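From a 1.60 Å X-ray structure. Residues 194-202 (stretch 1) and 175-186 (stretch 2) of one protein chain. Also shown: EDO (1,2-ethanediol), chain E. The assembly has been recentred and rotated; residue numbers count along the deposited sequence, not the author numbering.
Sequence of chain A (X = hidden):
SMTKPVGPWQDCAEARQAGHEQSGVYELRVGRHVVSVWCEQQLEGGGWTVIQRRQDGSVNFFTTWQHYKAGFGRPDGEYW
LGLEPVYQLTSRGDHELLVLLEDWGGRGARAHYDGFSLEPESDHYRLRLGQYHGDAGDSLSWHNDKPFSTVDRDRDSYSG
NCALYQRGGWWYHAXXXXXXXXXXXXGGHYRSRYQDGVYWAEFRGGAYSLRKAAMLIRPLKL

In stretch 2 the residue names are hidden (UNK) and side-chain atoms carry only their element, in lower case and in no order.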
ATOM      1  N   TYR A 194      20.662   8.614   4.936  1.00 17.19           N
ATOM      2  CA  TYR A 194      20.100   7.845   3.844  1.00 14.20           C
ATOM      3  C   TYR A 194      18.757   8.415   3.424  1.00 16.70           C
ATOM      4  O   TYR A 194      18.029   8.999   4.233  1.00 15.75           O
ATOM      5  CB  TYR A 194      19.923   6.372   4.235  1.00 13.89           C
ATOM      6  CG  TYR A 194      21.211   5.707   4.676  1.00 16.47           C
ATOM      7  CD1 TYR A 194      22.227   5.455   3.756  1.00 19.52           C
ATOM      8  CD2 TYR A 194      21.426   5.350   5.997  1.00 20.09           C
ATOM      9  CE1 TYR A 194      23.399   4.868   4.129  1.00 20.44           C
ATOM     10  CE2 TYR A 194      22.620   4.756   6.384  1.00 20.22           C
ATOM     11  CZ  TYR A 194      23.599   4.521   5.441  1.00 26.87           C
ATOM     12  OH  TYR A 194      24.792   3.931   5.788  1.00 25.64           O
ATOM     13  N   GLN A 195      18.443   8.212   2.145  1.00 14.67           N
ATOM     14  CA  GLN A 195      17.107   8.466   1.627  1.00 13.69           C
ATOM     15  C   GLN A 195      16.194   7.388   2.184  1.00 12.85           C
ATOM     16  O   GLN A 195      16.053   6.321   1.590  1.00 15.94           O
ATOM     17  CB  GLN A 195      17.093   8.468   0.102  1.00 14.83           C
ATOM     18  CG  GLN A 195      18.012   9.498  -0.483  1.00 18.10           C
ATOM     19  CD  GLN A 195      17.805   9.708  -1.973  1.00 20.06           C
ATOM     20  OE1 GLN A 195      17.322   8.828  -2.683  1.00 22.40           O
ATOM     21  NE2 GLN A 195      18.169  10.875  -2.446  1.00 24.05           N
ATOM     22  N   ASP A 196      15.595   7.642   3.345  1.00 10.70           N
ATOM     23  CA  ASP A 196      14.840   6.630   4.055  1.00 10.52           C
ATOM     24  C   ASP A 196      13.408   7.063   4.293  1.00 10.15           C
ATOM     25  O   ASP A 196      12.657   6.337   4.949  1.00 10.79           O
ATOM     26  CB  ASP A 196      15.516   6.281   5.378  1.00 11.44           C
ATOM     27  CG  ASP A 196      15.588   7.459   6.345  1.00 13.50           C
ATOM     28  OD1 ASP A 196      14.852   8.449   6.164  1.00 12.56           O
ATOM     29  OD2 ASP A 196      16.392   7.377   7.296  1.00 15.93           O
ATOM     30  N   GLY A 197      12.985   8.165   3.683  1.00 10.02           N
ATOM     31  CA  GLY A 197      11.663   8.700   3.921  1.00  8.07           C
ATOM     32  C   GLY A 197      10.585   8.023   3.094  1.00  8.58           C
ATOM     33  O   GLY A 197      10.836   7.168   2.252  1.00  8.23           O
ATOM     34  N   VAL A 198       9.358   8.467   3.320  1.00  6.74           N
ATOM     35  CA  VAL A 198       8.201   7.987   2.580  1.00  7.39           C
ATOM     36  C   VAL A 198       8.187   8.701   1.238  1.00  7.63           C
ATOM     37  O   VAL A 198       7.611   9.790   1.109  1.00  8.23           O
ATOM     38  CB  VAL A 198       6.898   8.247   3.355  1.00  7.11           C
ATOM     39  CG1 VAL A 198       5.722   7.830   2.527  1.00  7.49           C
ATOM     40  CG2 VAL A 198       6.900   7.557   4.722  1.00 10.25           C
ATOM     41  N   TYR A 199       8.848   8.115   0.233  1.00  7.55           N
ATOM     42  CA  TYR A 199       9.113   8.846  -0.998  1.00  8.79           C
ATOM     43  C   TYR A 199       8.628   8.144  -2.254  1.00  7.90           C
ATOM     44  O   TYR A 199       8.353   6.947  -2.297  1.00  7.69           O
ATOM     45  CB  TYR A 199      10.608   9.182  -1.125  1.00  8.75           C
ATOM     46  CG  TYR A 199      11.608   8.083  -1.514  1.00  8.88           C
ATOM     47  CD1 TYR A 199      11.687   7.602  -2.825  1.00  9.10           C
ATOM     48  CD2 TYR A 199      12.530   7.614  -0.598  1.00  9.80           C
ATOM     49  CE1 TYR A 199      12.657   6.635  -3.195  1.00  8.92           C
ATOM     50  CE2 TYR A 199      13.495   6.656  -0.953  1.00  9.49           C
ATOM     51  CZ  TYR A 199      13.549   6.174  -2.249  1.00  9.71           C
ATOM     52  OH  TYR A 199      14.522   5.255  -2.614  1.00 14.56           O
ATOM     53  N   TRP A 200       8.491   8.976  -3.281  1.00  7.84           N
ATOM     54  CA  TRP A 200       8.038   8.590  -4.610  1.00  8.49           C
ATOM     55  C   TRP A 200       8.923   9.390  -5.560  1.00  8.30           C
ATOM     56  O   TRP A 200       8.879  10.624  -5.572  1.00  9.58           O
ATOM     57  CB  TRP A 200       6.557   8.918  -4.787  1.00  9.31           C
ATOM     58  CG  TRP A 200       5.881   8.301  -5.957  1.00  7.99           C
ATOM     59  CD1 TRP A 200       5.683   8.870  -7.177  1.00  8.30           C
ATOM     60  CD2 TRP A 200       5.276   6.994  -6.019  1.00  6.25           C
ATOM     61  NE1 TRP A 200       4.999   8.011  -7.996  1.00  8.54           N
ATOM     62  CE2 TRP A 200       4.732   6.855  -7.319  1.00  7.66           C
ATOM     63  CE3 TRP A 200       5.147   5.935  -5.116  1.00  7.93           C
ATOM     64  CZ2 TRP A 200       4.073   5.701  -7.733  1.00  8.61           C
ATOM     65  CZ3 TRP A 200       4.492   4.785  -5.528  1.00  9.83           C
ATOM     66  CH2 TRP A 200       3.964   4.675  -6.831  1.00  7.77           C
ATOM     67  N   ALA A 201       9.800   8.700  -6.288  1.00  8.20           N
ATOM     68  CA  ALA A 201      10.847   9.403  -7.024  1.00 10.32           C
ATOM     69  C   ALA A 201      10.286  10.498  -7.922  1.00  9.64           C
ATOM     70  O   ALA A 201      10.869  11.579  -8.033  1.00 10.92           O
ATOM     71  CB  ALA A 201      11.649   8.422  -7.871  1.00 10.85           C
ATOM     72  N   GLU A 202       9.197  10.218  -8.623  1.00  8.63           N
ATOM     73  CA  GLU A 202       8.684  11.154  -9.606  1.00 10.48           C
ATOM     74  C   GLU A 202       7.689  12.153  -9.014  1.00 10.81           C
ATOM     75  O   GLU A 202       7.091  12.941  -9.768  1.00 13.23           O
ATOM     76  CB  GLU A 202       8.050  10.379 -10.768  1.00 12.47           C
ATOM     77  CG  GLU A 202       8.439  10.960 -12.122  1.00 19.42           C
ATOM     78  CD  GLU A 202       7.772  10.265 -13.291  1.00 14.16           C
ATOM     79  OE1 GLU A 202       7.955   9.010 -13.401  1.00 14.21           O
ATOM     80  OE2 GLU A 202       7.087  11.000 -14.080  1.00 13.19           O
ATOM     81  N   UNK A 175      18.106   0.792  -4.883  1.00  9.69           N
ATOM     82  CA  UNK A 175      17.206   0.161  -3.919  1.00 11.26           C
ATOM     83  C   UNK A 175      15.746   0.440  -4.209  1.00  8.34           C
ATOM     84  O   UNK A 175      14.893  -0.461  -4.106  1.00  9.57           O
ATOM     85  c   UNK A 175      17.474   0.648  -2.498  1.00 12.92           C
ATOM     86  s   UNK A 175      18.862  -0.222  -1.738  1.00 16.07           S
ATOM     87  N   UNK A 176      15.425   1.701  -4.539  1.00  8.84           N
ATOM     88  CA  UNK A 176      14.014   2.007  -4.717  1.00  8.45           C
ATOM     89  C   UNK A 176      13.741   3.310  -5.453  1.00  9.93           C
ATOM     90  O   UNK A 176      14.381   4.341  -5.219  1.00 11.29           O
ATOM     91  c   UNK A 176      13.278   2.064  -3.367  1.00  9.05           C
ATOM     92  N   UNK A 177      12.712   3.242  -6.281  1.00  8.75           N
ATOM     93  CA  UNK A 177      12.040   4.429  -6.786  1.00  8.17           C
ATOM     94  C   UNK A 177      10.928   4.906  -5.855  1.00  8.67           C
ATOM     95  O   UNK A 177      10.540   6.071  -5.931  1.00  9.47           O
ATOM     96  n   UNK A 177      12.265   3.912 -10.565  1.00 10.34           N
ATOM     97  c   UNK A 177      13.901   4.100  -9.132  1.00 12.96           C
ATOM     98  c   UNK A 177      13.396   3.875 -11.251  1.00 11.62           C
ATOM     99  c   UNK A 177      11.487   4.141  -8.177  1.00  8.60           C
ATOM    100  c   UNK A 177      12.549   4.074  -9.231  1.00  9.51           C
ATOM    101  n   UNK A 177      14.402   3.996 -10.403  1.00 11.58           N
ATOM    102  N   UNK A 178      10.401   4.037  -4.995  1.00  8.27           N
ATOM    103  CA  UNK A 178       9.383   4.413  -4.028  1.00  7.62           C
ATOM    104  C   UNK A 178       9.681   3.699  -2.720  1.00  8.78           C
ATOM    105  O   UNK A 178      10.236   2.603  -2.722  1.00 10.21           O
ATOM    106  o   UNK A 178       7.876   2.744  -5.001  1.00 10.06           O
ATOM    107  c   UNK A 178       7.982   4.058  -4.522  1.00  8.22           C
ATOM    108  N   UNK A 179       9.334   4.329  -1.596  1.00  7.12           N
ATOM    109  CA  UNK A 179       9.677   3.765  -0.296  1.00  6.57           C
ATOM    110  C   UNK A 179       8.547   4.075   0.676  1.00  7.13           C
ATOM    111  O   UNK A 179       8.746   4.656   1.735  1.00  8.24           O
ATOM    112  n   UNK A 179      12.070   4.402   2.375  1.00  8.25           N
ATOM    113  o   UNK A 179      11.504   2.397   1.516  1.00  9.82           O
ATOM    114  c   UNK A 179      11.007   4.328   0.198  1.00  8.39           C
ATOM    115  c   UNK A 179      11.543   3.621   1.427  1.00  8.94           C
ATOM    116  N   UNK A 180       7.343   3.638   0.320  1.00  6.83           N
ATOM    117  CA  UNK A 180       6.180   4.097   1.068  1.00  9.37           C
ATOM    118  C   UNK A 180       6.112   3.501   2.462  1.00  7.92           C
ATOM    119  O   UNK A 180       5.394   4.047   3.305  1.00  8.57           O
ATOM    120  c   UNK A 180       4.768   4.469  -1.065  1.00  8.36           C
ATOM    121  c   UNK A 180       4.890   3.800   0.314  1.00  6.01           C
ATOM    122  c   UNK A 180       5.084   5.962  -1.004  1.00  9.74           C
ATOM    123  c   UNK A 180       3.404   4.204  -1.636  1.00  9.04           C
ATOM    124  N   UNK A 181       6.850   2.423   2.744  1.00  7.05           N
ATOM    125  CA  UNK A 181       6.904   1.875   4.091  1.00  7.35           C
ATOM    126  C   UNK A 181       8.110   2.371   4.884  1.00  8.48           C
ATOM    127  O   UNK A 181       8.457   1.778   5.906  1.00  9.43           O
ATOM    128  c   UNK A 181       5.523  -0.190   3.656  1.00  7.71           C
ATOM    129  n   UNK A 181       5.497  -1.438   3.229  1.00  9.62           N
ATOM    130  c   UNK A 181       6.876   0.350   4.049  1.00  8.67           C
ATOM    131  o   UNK A 181       4.498   0.504   3.756  1.00  9.40           O
ATOM    132  N   UNK A 182       8.731   3.461   4.441  1.00  7.90           N
ATOM    133  CA  UNK A 182       9.913   3.989   5.082  1.00  7.64           C
ATOM    134  C   UNK A 182       9.585   4.837   6.285  1.00  8.53           C
ATOM    135  O   UNK A 182       8.541   4.696   6.928  1.00 10.70           O
ATOM    136  N   UNK A 183      10.530   5.698   6.621  1.00  9.21           N
ATOM    137  CA  UNK A 183      10.413   6.547   7.796  1.00 10.46           C
ATOM    138  C   UNK A 183       9.520   7.735   7.469  1.00 12.01           C
ATOM    139  O   UNK A 183       9.838   8.521   6.576  1.00 11.60           O
ATOM    140  c   UNK A 183      11.626   7.884   9.512  1.00 12.79           C
ATOM    141  c   UNK A 183      11.791   7.037   8.252  1.00 11.53           C
ATOM    142  c   UNK A 183      12.739   5.888   8.467  1.00 14.45           C
ATOM    143  N   UNK A 184       8.410   7.876   8.195  1.00  9.36           N
ATOM    144  CA  UNK A 184       7.568   9.070   8.096  1.00 12.02           C
ATOM    145  C   UNK A 184       8.221  10.182   8.910  1.00 14.42           C
ATOM    146  O   UNK A 184       8.278  10.115  10.143  1.00 14.80           O
ATOM    147  c   UNK A 184       5.168   9.913   8.338  1.00 13.10           C
ATOM    148  c   UNK A 184       3.387  12.972   9.166  1.00 11.66           C
ATOM    149  c   UNK A 184       4.876  10.998   9.216  1.00 11.84           C
ATOM    150  n   UNK A 184       3.648  11.242   7.360  1.00 13.39           N
ATOM    151  c   UNK A 184       4.406  10.107   7.227  1.00 12.02           C
ATOM    152  c   UNK A 184       3.922  11.818   8.569  1.00 11.87           C
ATOM    153  c   UNK A 184       4.813  12.512  11.067  1.00 15.54           C
ATOM    154  c   UNK A 184       6.151   8.782   8.588  1.00 14.52           C
ATOM    155  c   UNK A 184       3.865  13.308  10.405  1.00 14.89           C
ATOM    156  c   UNK A 184       5.329  11.362  10.482  1.00 14.77           C
ATOM    157  N   UNK A 185       8.759  11.180   8.234  1.00 14.71           N
ATOM    158  CA  UNK A 185       9.333  12.310   8.948  1.00 13.38           C
ATOM    159  C   UNK A 185       8.268  13.385   9.165  1.00 17.51           C
ATOM    160  O   UNK A 185       7.252  13.425   8.483  1.00 14.02           O
ATOM    161  c   UNK A 185      11.899  10.909   7.123  1.00 13.37           C
ATOM    162  n   UNK A 185      13.074  10.295   7.481  1.00 16.58           N
ATOM    163  c   UNK A 185      13.513  10.832   8.604  1.00 15.39           C
ATOM    164  c   UNK A 185      10.529  12.849   8.185  1.00 13.55           C
ATOM    165  n   UNK A 185      12.673  11.785   8.965  1.00 15.25           N
ATOM    166  c   UNK A 185      11.649  11.866   8.050  1.00 15.24           C
ATOM    167  N   UNK A 186       8.494  14.239  10.166  1.00 16.71           N
ATOM    168  CA  UNK A 186       7.510  15.258  10.526  1.00 16.69           C
ATOM    169  C   UNK A 186       7.604  16.519   9.649  1.00 20.68           C
ATOM    170  O   UNK A 186       7.103  17.585  10.028  1.00 25.69           O
ATOM    171  n   UNK A 186       5.985  14.413  13.485  1.00 35.24           N
ATOM    172  c   UNK A 186       7.656  15.605  12.010  1.00 22.41           C
ATOM    173  c   UNK A 186       7.920  13.406  13.378  1.00 30.31           C
ATOM    174  n   UNK A 186       7.065  12.704  14.198  1.00 30.67           N
ATOM    175  c   UNK A 186       7.244  14.492  12.929  1.00 25.84           C
ATOM    176  c   UNK A 186       5.904  13.332  14.243  1.00 26.85           C
TER
HETATM  177  C1  EDO E 504      15.245   7.829  -7.175  1.00 26.92           C
HETATM  178  O1  EDO E 504      16.213   6.852  -7.560  1.00 33.22           O
HETATM  179  C2  EDO E 504      15.354   8.006  -5.670  1.00 26.55           C
HETATM  180  O2  EDO E 504      16.605   8.636  -5.367  1.00 30.74           O

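Position 175 carries one carbon and then a sulfur, with no contact on stretch 1: it is Cys175, covalently bonded through its sulfur to a group elsewhere in the structure.

Position 176 has a single carbon, its CB, 3.5 Å from Tyr199 OH: Ala176. So small a side chain lets the Tyr199 hydroxyl come in close, with OH 2.8 Å from the backbone O of Ala176.

At position 177 one carbon, 4.3 Å from Ala201 CB, leads to a five-membered ring of three carbons and two nitrogens, the mark of His177. Its CB points away from stretch 1, and the link is made by the backbone: Ala201 N donates to His177 O at 2.8 Å.

Position 178 has one carbon, 3.5 Å from Trp200 CE3, and then one oxygen: Ser178. The short side chain sets CB near the Trp200 ring while its hydroxyl is hydrogen-bonded elsewhere in the structure.

Position 179 has two carbons, the first over one face of the Tyr199 ring, 3.8 Å from its centroid, the second bearing an oxygen and a nitrogen; the nitrogen lies 3.0 Å from Gly197 O. This is Asn179, whose amide ND2 can donate to that carbonyl. The backbone N donates to Tyr199 O at 2.9 Å.

Position 180 has four carbons forked at the second, the two end carbons 4.0 Å from Val198 CG1 and 4.1 Å from Trp200 CZ3: Leu180. CB points away, but the branched end turns back, CD2 to the valine and CD1 to the tryptophan.

Position 181 repeats the amide pattern without touching stretch 1: Asn181, whose amide can both donate and accept, hydrogen-bonds elsewhere in the structure.

Position 182 has no side-chain atoms, and a CB here would fall 2.6 Å from Asp196 O, a clash: Gly182. Its N hydrogen-bonds to Asn179 O at 3.0 Å, closing a type I turn.

At position 183 one carbon carries two others, one of them 3.9 Å from Asp196 CG: Val183, a compact side chain that packs there through CG2. Its N donates to Asp196 O at 2.8 Å.

At position 184 a first carbon, 4.1 Å from Val198 CG2, leads to fused five- and six-membered rings of eight carbons and one nitrogen: Trp184, its CB giving the valine an apolar neighbour.

Position 185 has one carbon and another two-nitrogen ring, one nitrogen 2.9 Å from Asp196 OD1: His185. An imidazole N-H can donate to a carboxylate, and NE2 does so, meeting the acid at the ring edge.

Position 186, a third such ring, is His186, exposed and clear of stretch 1.

The contact thus joins two irregular segments through backbone hydrogen bonds flanking a tight turn. Asn179 and His185 add side-chain donors, Leu180 and Val198 supply apolar packing, and Gly182 leaves room for the carbonyl of Asp196.

Stretch 2 (175-186) CAHSNLNGVWHH
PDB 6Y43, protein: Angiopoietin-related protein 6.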